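Long-range contacts in putative transcriptional regulator (Streptomyces coelicolor A3, PDB 2PQQ), which probably acts as a Crp-type, DNA-binding transcription regulator that responds to cAMP, this chain being its N-terminal cyclic nucleotide-binding domain: residues Asp17-Ala22 / Asn116-Val121; Asn10-Ala15 / Arg127-Arg132; Lys58-Ser63 / Thr92-Ala97. One frame throughout, in Å; residues are numbered along the deposited sequence.

Interaction 1. Residues Asp17-Ala22 / Asn116-Val121; sequences DDEQSA and NVRPEV
Glu19 and Arg118 meet through their charged groups, the two side chains crossing at about a right angle. Glu19 OE1 lies over one face of the guanidinium, 3.4 Å from Arg118 NE and well out of the guanidinium plane, so the pairing is a salt bridge of charges alone, with no N-H directed at the oxygen. Carboxylate and guanidinium planes are 38° apart. Arg118 leaves the backbone with CG anti to the backbone N, and its chain then bends at chi2 and chi3, a folded course that ends with a guanidinium face toward Glu19 OE1. Its NE has a second acidic partner, Glu23 OE2 on helix 18-27, so two carboxylates of one helix share this arginine. The contact joins the first turn of that helix to the break between helix 111-117 and helix 120-139 in this CRP-like domain; Arg118 is the residue at which helical geometry is lost. Next to the ion pair there is only van der Waals packing. Gln20 and Val121 slide past each other in opposite directions, with Gln20 CG 4.0 Å from Val121 CG2, while Gln20 CG stands 4.3 Å from Arg118 CG. The Gln20 and Glu120 side chains cross at about a right angle, amide and carboxylate planes 85° apart, and Gln20 NE2 is 4.1 Å from Glu120 CB. Asp17 and Gln20 form a capping box at the start of helix 18-27: Gln20 N donates to Asp17 OD1 (2.7 Å), and Asp17 N donates to Gln20 OE1 (2.9 Å). The second bond holds the amide by its oxygen, with NE2 on the Glu120 side. Val121 also packs on Trp114 and Leu115 of the preceding helix. Glu120 touches Gln112 of the second subunit, and Asn116 of that subunit packs on Pro119.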
loop_
_atom_site.group_PDB
_atom_site.type_symbol
_atom_site.label_atom_id
_atom_site.label_comp_id
_atom_site.label_asym_id
_atom_site.label_seq_id
_atom_site.Cartn_x
_atom_site.Cartn_y
_atom_site.Cartn_z
ATOM N N ASP A 17 -29.049 1.571 -6.355
ATOM C CA ASP A 17 -30.418 1.967 -6.007
ATOM C C ASP A 17 -31.255 0.737 -5.622
ATOM O O ASP A 17 -30.760 -0.401 -5.686
ATOM C CB ASP A 17 -31.089 2.842 -7.100
ATOM C CG ASP A 17 -31.269 2.123 -8.440
ATOM O OD1 ASP A 17 -31.334 0.871 -8.480
ATOM O OD2 ASP A 17 -31.362 2.839 -9.474
ATOM N N ASP A 18 -32.501 0.969 -5.207
ATOM C CA ASP A 18 -33.389 -0.110 -4.771
ATOM C C ASP A 18 -33.676 -1.110 -5.901
ATOM O O ASP A 18 -33.730 -2.326 -5.661
ATOM C CB ASP A 18 -34.693 0.450 -4.188
ATOM C CG ASP A 18 -34.496 1.155 -2.837
ATOM O OD1 ASP A 18 -33.362 1.150 -2.290
ATOM O OD2 ASP A 18 -35.489 1.708 -2.310
ATOM N N GLU A 19 -33.837 -0.614 -7.129
ATOM C CA GLU A 19 -34.125 -1.507 -8.253
ATOM C C GLU A 19 -32.915 -2.377 -8.566
ATOM O O GLU A 19 -33.065 -3.578 -8.771
ATOM C CB GLU A 19 -34.620 -0.766 -9.518
ATOM C CG GLU A 19 -34.238 -1.501 -10.838
ATOM C CD GLU A 19 -35.200 -1.317 -12.021
ATOM O OE1 GLU A 19 -34.696 -1.026 -13.139
ATOM O OE2 GLU A 19 -36.443 -1.490 -11.865
ATOM N N GLN A 20 -31.722 -1.781 -8.602
ATOM C CA GLN A 20 -30.504 -2.531 -8.897
ATOM C C GLN A 20 -30.237 -3.564 -7.801
ATOM O O GLN A 20 -29.827 -4.684 -8.093
ATOM C CB GLN A 20 -29.302 -1.606 -9.101
ATOM C CG GLN A 20 -29.418 -0.672 -10.320
ATOM C CD GLN A 20 -28.539 0.560 -10.206
ATOM O OE1 GLN A 20 -28.167 1.001 -9.099
ATOM N NE2 GLN A 20 -28.204 1.134 -11.352
ATOM N N SER A 21 -30.492 -3.186 -6.556
ATOM C CA SER A 21 -30.360 -4.091 -5.410
ATOM C C SER A 21 -31.343 -5.274 -5.523
ATOM O O SER A 21 -31.013 -6.395 -5.134
ATOM C CB SER A 21 -30.628 -3.337 -4.108
ATOM O OG SER A 21 -29.708 -2.267 -3.925
ATOM N N ALA A 22 -32.556 -5.011 -6.020
ATOM C CA ALA A 22 -33.519 -6.082 -6.273
ATOM C C ALA A 22 -33.007 -7.078 -7.345
ATOM O O ALA A 22 -33.127 -8.302 -7.172
ATOM C CB ALA A 22 -34.885 -5.489 -6.648
ATOM N N ASN A 116 -26.803 -7.171 -19.041
ATOM C CA ASN A 116 -27.697 -7.162 -20.207
ATOM C C ASN A 116 -29.097 -6.652 -19.898
ATOM O O ASN A 116 -29.716 -6.010 -20.725
ATOM C CB ASN A 116 -27.806 -8.566 -20.809
ATOM C CG ASN A 116 -26.519 -9.019 -21.477
ATOM O OD1 ASN A 116 -26.486 -10.032 -22.188
ATOM N ND2 ASN A 116 -25.442 -8.281 -21.233
ATOM N N VAL A 117 -29.595 -6.959 -18.709
ATOM C CA VAL A 117 -30.905 -6.484 -18.267
ATOM C C VAL A 117 -30.849 -5.010 -17.828
ATOM O O VAL A 117 -31.818 -4.256 -17.994
ATOM C CB VAL A 117 -31.420 -7.393 -17.113
ATOM C CG1 VAL A 117 -32.493 -6.725 -16.297
ATOM C CG2 VAL A 117 -31.902 -8.729 -17.680
ATOM N N ARG A 118 -29.708 -4.614 -17.265
ATOM C CA ARG A 118 -29.579 -3.309 -16.605
ATOM C C ARG A 118 -28.177 -2.740 -16.848
ATOM O O ARG A 118 -27.279 -2.840 -15.998
ATOM C CB ARG A 118 -29.878 -3.449 -15.118
ATOM C CG ARG A 118 -29.958 -2.121 -14.302
ATOM C CD ARG A 118 -30.936 -1.106 -14.858
ATOM N NE ARG A 118 -32.194 -1.705 -15.303
ATOM C CZ ARG A 118 -32.899 -1.271 -16.353
ATOM N NH1 ARG A 118 -32.459 -0.248 -17.086
ATOM N NH2 ARG A 118 -34.038 -1.873 -16.680
ATOM N N PRO A 119 -27.999 -2.114 -18.013
ATOM C CA PRO A 119 -26.688 -1.697 -18.507
ATOM C C PRO A 119 -26.006 -0.639 -17.633
ATOM O O PRO A 119 -24.777 -0.531 -17.665
ATOM C CB PRO A 119 -27.000 -1.125 -19.896
ATOM C CG PRO A 119 -28.385 -1.577 -20.218
ATOM C CD PRO A 119 -29.085 -1.693 -18.915
ATOM N N GLU A 120 -26.797 0.131 -16.876
ATOM C CA GLU A 120 -26.271 1.137 -15.944
ATOM C C GLU A 120 -25.423 0.537 -14.827
ATOM O O GLU A 120 -24.620 1.240 -14.200
ATOM C CB GLU A 120 -27.410 1.944 -15.301
ATOM C CG GLU A 120 -28.086 2.931 -16.227
ATOM C CD GLU A 120 -28.846 4.023 -15.478
ATOM O OE1 GLU A 120 -30.023 4.277 -15.829
ATOM O OE2 GLU A 120 -28.259 4.640 -14.550
ATOM N N VAL A 121 -25.635 -0.751 -14.560
ATOM C CA VAL A 121 -24.928 -1.463 -13.512
ATOM C C VAL A 121 -23.439 -1.544 -13.835
ATOM O O VAL A 121 -22.636 -1.464 -12.924
ATOM C CB VAL A 121 -25.537 -2.866 -13.244
ATOM C CG1 VAL A 121 -24.620 -3.746 -12.368
ATOM C CG2 VAL A 121 -26.897 -2.736 -12.567
#

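Interaction 2. Residues Asn10-Ala15 / Arg127-Arg132; sequences NPLFAA and RAVARR
Leu12 and Ala128 bring a loop of the N-terminal region against helix 120-139, the long helix that follows the beta-roll of this CRP-like domain. The close packing centres on Ala128, whose CB sits 3.4 Å from Leu12 O and 3.8 Å from Pro11 O. Leu12 CG is anti to the backbone N (chi1 -178°), and beyond it CD1 lies 4.0 Å from Val129 CG2, the two side chains side by side and pointing the same way. Phe86, Leu49 and Leu125 add to the apolar cluster round Leu12. Val129 also packs on Val129 of the second subunit, which puts the helix at a subunit interface, as in CRP. An Asx turn shapes the loop: Asn10 OD1 accepts from both Leu12 N and Phe13 N, which approach from the same face of its carbonyl plane. Against the buried Leu12 and Val129 stands the solvent side, where the exposed Pro11 lies on the Arg132 guanidinium. Its CB is over one face, offset toward the rim and 3.5 Å from Arg132 NE, which is buried without a polar partner in the model. The charge of Arg132 is met instead at NH1 by Glu82. Leu12 CB lies 4.1 Å from Arg132 NH1, oblique to the guanidinium.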
loop_
_atom_site.group_PDB
_atom_site.type_symbol
_atom_site.label_atom_id
_atom_site.label_comp_id
_atom_site.label_asym_id
_atom_site.label_seq_id
_atom_site.Cartn_x
_atom_site.Cartn_y
_atom_site.Cartn_z
ATOM N N ASN A 10 -21.212 -2.504 2.101
ATOM C CA ASN A 10 -19.929 -2.898 1.543
ATOM C C ASN A 10 -19.547 -1.929 0.415
ATOM O O ASN A 10 -20.426 -1.319 -0.197
ATOM C CB ASN A 10 -20.012 -4.335 1.030
ATOM C CG ASN A 10 -20.911 -4.471 -0.202
ATOM O OD1 ASN A 10 -20.472 -4.211 -1.320
ATOM N ND2 ASN A 10 -22.156 -4.930 -0.004
ATOM N N PRO A 11 -18.241 -1.780 0.140
ATOM C CA PRO A 11 -17.705 -0.835 -0.843
ATOM C C PRO A 11 -18.031 -1.150 -2.315
ATOM O O PRO A 11 -17.722 -0.341 -3.197
ATOM C CB PRO A 11 -16.184 -0.948 -0.633
ATOM C CG PRO A 11 -16.033 -1.538 0.750
ATOM C CD PRO A 11 -17.160 -2.513 0.814
ATOM N N LEU A 12 -18.626 -2.297 -2.594
ATOM C CA LEU A 12 -18.920 -2.628 -3.986
ATOM C C LEU A 12 -20.322 -2.206 -4.381
ATOM O O LEU A 12 -20.504 -1.572 -5.434
ATOM C CB LEU A 12 -18.749 -4.128 -4.273
ATOM C CG LEU A 12 -18.999 -4.543 -5.730
ATOM C CD1 LEU A 12 -18.180 -3.698 -6.744
ATOM C CD2 LEU A 12 -18.733 -6.074 -5.946
ATOM N N PHE A 13 -21.304 -2.570 -3.544
ATOM C CA PHE A 13 -22.727 -2.393 -3.889
ATOM C C PHE A 13 -23.383 -1.239 -3.132
ATOM O O PHE A 13 -24.604 -1.074 -3.191
ATOM C CB PHE A 13 -23.512 -3.671 -3.613
ATOM C CG PHE A 13 -23.048 -4.860 -4.395
ATOM C CD1 PHE A 13 -22.884 -4.795 -5.784
ATOM C CD2 PHE A 13 -22.812 -6.071 -3.748
ATOM C CE1 PHE A 13 -22.487 -5.926 -6.507
ATOM C CE2 PHE A 13 -22.431 -7.191 -4.457
ATOM C CZ PHE A 13 -22.252 -7.131 -5.836
ATOM N N ALA A 14 -22.572 -0.451 -2.420
ATOM C CA ALA A 14 -23.091 0.597 -1.543
ATOM C C ALA A 14 -23.961 1.615 -2.275
ATOM O O ALA A 14 -24.926 2.124 -1.704
ATOM C CB ALA A 14 -21.949 1.309 -0.780
ATOM N N ALA A 15 -23.639 1.903 -3.537
ATOM C CA ALA A 15 -24.329 2.987 -4.256
ATOM C C ALA A 15 -25.517 2.525 -5.098
ATOM O O ALA A 15 -26.197 3.344 -5.720
ATOM C CB ALA A 15 -23.349 3.784 -5.112
ATOM N N ARG A 127 -17.408 2.281 -11.528
ATOM C CA ARG A 127 -17.238 3.400 -10.597
ATOM C C ARG A 127 -16.731 2.927 -9.252
ATOM O O ARG A 127 -15.724 3.415 -8.781
ATOM C CB ARG A 127 -18.549 4.174 -10.409
ATOM C CG ARG A 127 -18.440 5.395 -9.500
ATOM C CD ARG A 127 -19.722 6.243 -9.486
ATOM N NE ARG A 127 -19.597 7.439 -10.324
ATOM C CZ ARG A 127 -20.082 7.555 -11.556
ATOM N NH1 ARG A 127 -20.750 6.547 -12.110
ATOM N NH2 ARG A 127 -19.911 8.682 -12.234
ATOM N N ALA A 128 -17.425 1.965 -8.648
ATOM C CA ALA A 128 -17.110 1.481 -7.304
ATOM C C ALA A 128 -15.695 0.928 -7.217
ATOM O O ALA A 128 -14.934 1.305 -6.335
ATOM C CB ALA A 128 -18.119 0.417 -6.886
ATOM N N VAL A 129 -15.341 0.041 -8.147
ATOM C CA VAL A 129 -13.999 -0.544 -8.182
ATOM C C VAL A 129 -12.921 0.522 -8.448
ATOM O O VAL A 129 -11.874 0.534 -7.781
ATOM C CB VAL A 129 -13.928 -1.741 -9.188
ATOM C CG1 VAL A 129 -12.518 -2.278 -9.283
ATOM C CG2 VAL A 129 -14.855 -2.854 -8.741
ATOM N N ALA A 130 -13.183 1.432 -9.392
ATOM C CA ALA A 130 -12.233 2.520 -9.702
ATOM C C ALA A 130 -11.974 3.405 -8.494
ATOM O O ALA A 130 -10.845 3.874 -8.289
ATOM C CB ALA A 130 -12.731 3.378 -10.853
ATOM N N ARG A 131 -13.031 3.647 -7.718
ATOM C CA ARG A 131 -12.957 4.505 -6.529
ATOM C C ARG A 131 -11.946 3.961 -5.523
ATOM O O ARG A 131 -11.040 4.671 -5.074
ATOM C CB ARG A 131 -14.342 4.643 -5.906
ATOM C CG ARG A 131 -14.434 5.594 -4.724
ATOM C CD ARG A 131 -15.683 6.459 -4.832
ATOM N NE ARG A 131 -15.345 7.805 -5.287
ATOM C CZ ARG A 131 -16.088 8.551 -6.105
ATOM N NH1 ARG A 131 -17.231 8.087 -6.609
ATOM N NH2 ARG A 131 -15.660 9.766 -6.442
ATOM N N ARG A 132 -12.086 2.689 -5.193
ATOM C CA ARG A 132 -11.182 2.044 -4.261
ATOM C C ARG A 132 -9.739 1.958 -4.740
ATOM O O ARG A 132 -8.805 2.186 -3.969
ATOM C CB ARG A 132 -11.710 0.672 -3.944
ATOM C CG ARG A 132 -12.475 0.668 -2.661
ATOM C CD ARG A 132 -12.687 -0.724 -2.229
ATOM N NE ARG A 132 -13.688 -1.321 -3.087
ATOM C CZ ARG A 132 -13.894 -2.622 -3.205
ATOM N NH1 ARG A 132 -14.844 -3.040 -4.023
ATOM N NH2 ARG A 132 -13.155 -3.490 -2.514
#

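Interaction 3. Residues Lys58-Ser63 / Thr92-Ala97; sequences KLHRTS and TATGTA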
loop_
_atom_site.group_PDB
_atom_site.type_symbol
_atom_site.label_atom_id
_atom_site.label_comp_id
_atom_site.label_asym_id
_atom_site.label_seq_id
_atom_site.Cartn_x
_atom_site.Cartn_y
_atom_site.Cartn_z
ATOM N N LYS A 58 -14.830 -18.298 9.406
ATOM C CA LYS A 58 -13.419 -18.004 9.635
ATOM C C LYS A 58 -12.627 -18.250 8.350
ATOM O O LYS A 58 -12.715 -19.327 7.771
ATOM C CB LYS A 58 -12.859 -18.889 10.759
ATOM C CG LYS A 58 -11.371 -18.737 10.990
ATOM C CD LYS A 58 -10.834 -19.962 11.703
ATOM C CE LYS A 58 -9.343 -20.088 11.504
ATOM N NZ LYS A 58 -8.533 -19.602 12.650
ATOM N N LEU A 59 -11.874 -17.252 7.907
ATOM C CA LEU A 59 -10.967 -17.431 6.781
ATOM C C LEU A 59 -9.562 -17.750 7.310
ATOM O O LEU A 59 -9.116 -17.121 8.271
ATOM C CB LEU A 59 -10.959 -16.189 5.879
ATOM C CG LEU A 59 -12.223 -15.867 5.068
ATOM C CD1 LEU A 59 -12.103 -14.506 4.430
ATOM C CD2 LEU A 59 -12.448 -16.915 4.000
ATOM N N HIS A 60 -8.906 -18.766 6.732
ATOM C CA HIS A 60 -7.549 -19.177 7.165
ATOM C C HIS A 60 -6.665 -19.714 6.018
ATOM O O HIS A 60 -7.164 -20.179 4.988
ATOM C CB HIS A 60 -7.596 -20.170 8.341
ATOM C CG HIS A 60 -8.502 -21.337 8.112
ATOM N ND1 HIS A 60 -8.053 -22.550 7.634
ATOM C CD2 HIS A 60 -9.843 -21.466 8.262
ATOM C CE1 HIS A 60 -9.071 -23.381 7.516
ATOM N NE2 HIS A 60 -10.172 -22.744 7.876
ATOM N N ARG A 61 -5.348 -19.668 6.240
ATOM C CA ARG A 61 -4.341 -19.954 5.220
ATOM C C ARG A 61 -3.246 -20.847 5.825
ATOM O O ARG A 61 -2.910 -20.717 7.009
ATOM C CB ARG A 61 -3.770 -18.626 4.705
ATOM C CG ARG A 61 -2.780 -18.716 3.546
ATOM C CD ARG A 61 -2.497 -17.324 2.957
ATOM N NE ARG A 61 -3.711 -16.683 2.446
ATOM C CZ ARG A 61 -3.931 -15.369 2.425
ATOM N NH1 ARG A 61 -3.021 -14.526 2.894
ATOM N NH2 ARG A 61 -5.078 -14.897 1.950
ATOM N N THR A 62 -2.711 -21.768 5.023
ATOM C CA THR A 62 -1.777 -22.760 5.530
ATOM C C THR A 62 -0.385 -22.164 5.699
ATOM O O THR A 62 0.199 -21.653 4.743
ATOM C CB THR A 62 -1.712 -24.007 4.627
ATOM O OG1 THR A 62 -3.039 -24.469 4.354
ATOM C CG2 THR A 62 -0.901 -25.133 5.303
ATOM N N SER A 63 0.134 -22.247 6.926
ATOM C CA SER A 63 1.448 -21.708 7.280
ATOM C C SER A 63 2.590 -22.487 6.628
ATOM O O SER A 63 2.441 -23.685 6.360
ATOM C CB SER A 63 1.626 -21.722 8.804
ATOM O OG SER A 63 0.735 -20.807 9.416
ATOM N N THR A 92 -7.306 -17.842 -2.056
ATOM C CA THR A 92 -6.078 -17.584 -1.295
ATOM C C THR A 92 -6.274 -17.998 0.168
ATOM O O THR A 92 -5.322 -18.023 0.945
ATOM C CB THR A 92 -5.690 -16.091 -1.364
ATOM O OG1 THR A 92 -6.818 -15.299 -0.987
ATOM C CG2 THR A 92 -5.282 -15.691 -2.768
ATOM N N ALA A 93 -7.505 -18.353 0.521
ATOM C CA ALA A 93 -7.824 -18.836 1.861
ATOM C C ALA A 93 -8.878 -19.959 1.884
ATOM O O ALA A 93 -9.612 -20.159 0.914
ATOM C CB ALA A 93 -8.283 -17.672 2.735
ATOM N N THR A 94 -8.928 -20.694 3.002
ATOM C CA THR A 94 -10.015 -21.625 3.286
ATOM C C THR A 94 -11.043 -20.921 4.177
ATOM O O THR A 94 -10.682 -20.203 5.091
ATOM C CB THR A 94 -9.484 -22.910 3.970
ATOM O OG1 THR A 94 -8.599 -23.574 3.064
ATOM C CG2 THR A 94 -10.631 -23.866 4.330
ATOM N N GLY A 95 -12.322 -21.102 3.868
ATOM C CA GLY A 95 -13.383 -20.523 4.653
ATOM C C GLY A 95 -14.081 -21.665 5.340
ATOM O O GLY A 95 -14.539 -22.592 4.686
ATOM N N THR A 96 -14.118 -21.602 6.665
ATOM C CA THR A 96 -14.712 -22.641 7.491
ATOM C C THR A 96 -15.842 -22.057 8.353
ATOM O O THR A 96 -15.665 -21.061 9.027
ATOM C CB THR A 96 -13.634 -23.309 8.350
ATOM O OG1 THR A 96 -12.658 -23.891 7.476
ATOM C CG2 THR A 96 -14.215 -24.397 9.254
ATOM N N ALA A 97 -17.007 -22.678 8.282
ATOM C CA ALA A 97 -18.167 -22.243 9.036
ATOM C C ALA A 97 -17.900 -22.490 10.524
ATOM O O ALA A 97 -17.553 -23.606 10.936
ATOM C CB ALA A 97 -19.423 -23.001 8.579
#
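His60 and Thr94 form a hydrogen-bonded pair of antiparallel strands in the beta-roll of the cyclic nucleotide-binding domain. Thr94 N reaches His60 O at 2.7 Å, and Lys58 pairs with Thr96 in the same way. Between them is the non-hydrogen-bonded pair of Leu59 and Gly95, where Leu59 CD2 lies 3.8 Å from Gly95 CA; a CB on Gly95 would be tight against that methyl. With CG between the backbone N and the carbonyl carbon (chi1 51°), the His60 ring lies across the neighbouring strand: Thr94 CB makes a CH-pi contact 4.0 Å from the ring centroid, and His60 NE2 shares a 2.8 Å hydrogen bond with Thr96 OG1. Arg61 lies alongside Thr92, its chain extended to CD and bent at chi3 (-60°). Arg61 NE donates to Thr92 O at 2.6 Å, the oxygen lying at the edge of the guanidinium, near its plane. An alanine in place of Arg61 would probably leave Thr92 O without this side-chain donor and the loop before strand 94-97 less firmly tied. Farther out, Glu68 OE2 bonds to His60 ND1, so the imidazole is gripped at both nitrogens, which fixes its rotation. Thr94 OG1, in turn, is hydrogen-bonded to Glu42 N.

Interactions 1 and 2 both rest on helix 120-139, their centres 14 Å apart; their N-terminal segments run on from one another, since Asn10-Ala15 leads through Leu16 into Asp17-Ala22. Both set the N-terminal region against that helix, and both reach the second subunit. Interaction 3 lies on the opposite side of the chain's centre, with centres 32 Å from interaction 1 and 25 Å from interaction 2. Nearest atoms are about 23 Å and 13 Å away, so it touches neither. Along the chain it falls between the two halves of both other contacts. Interaction 3 lies within the cyclic nucleotide-binding domain, whose beta-roll probably holds the cAMP site.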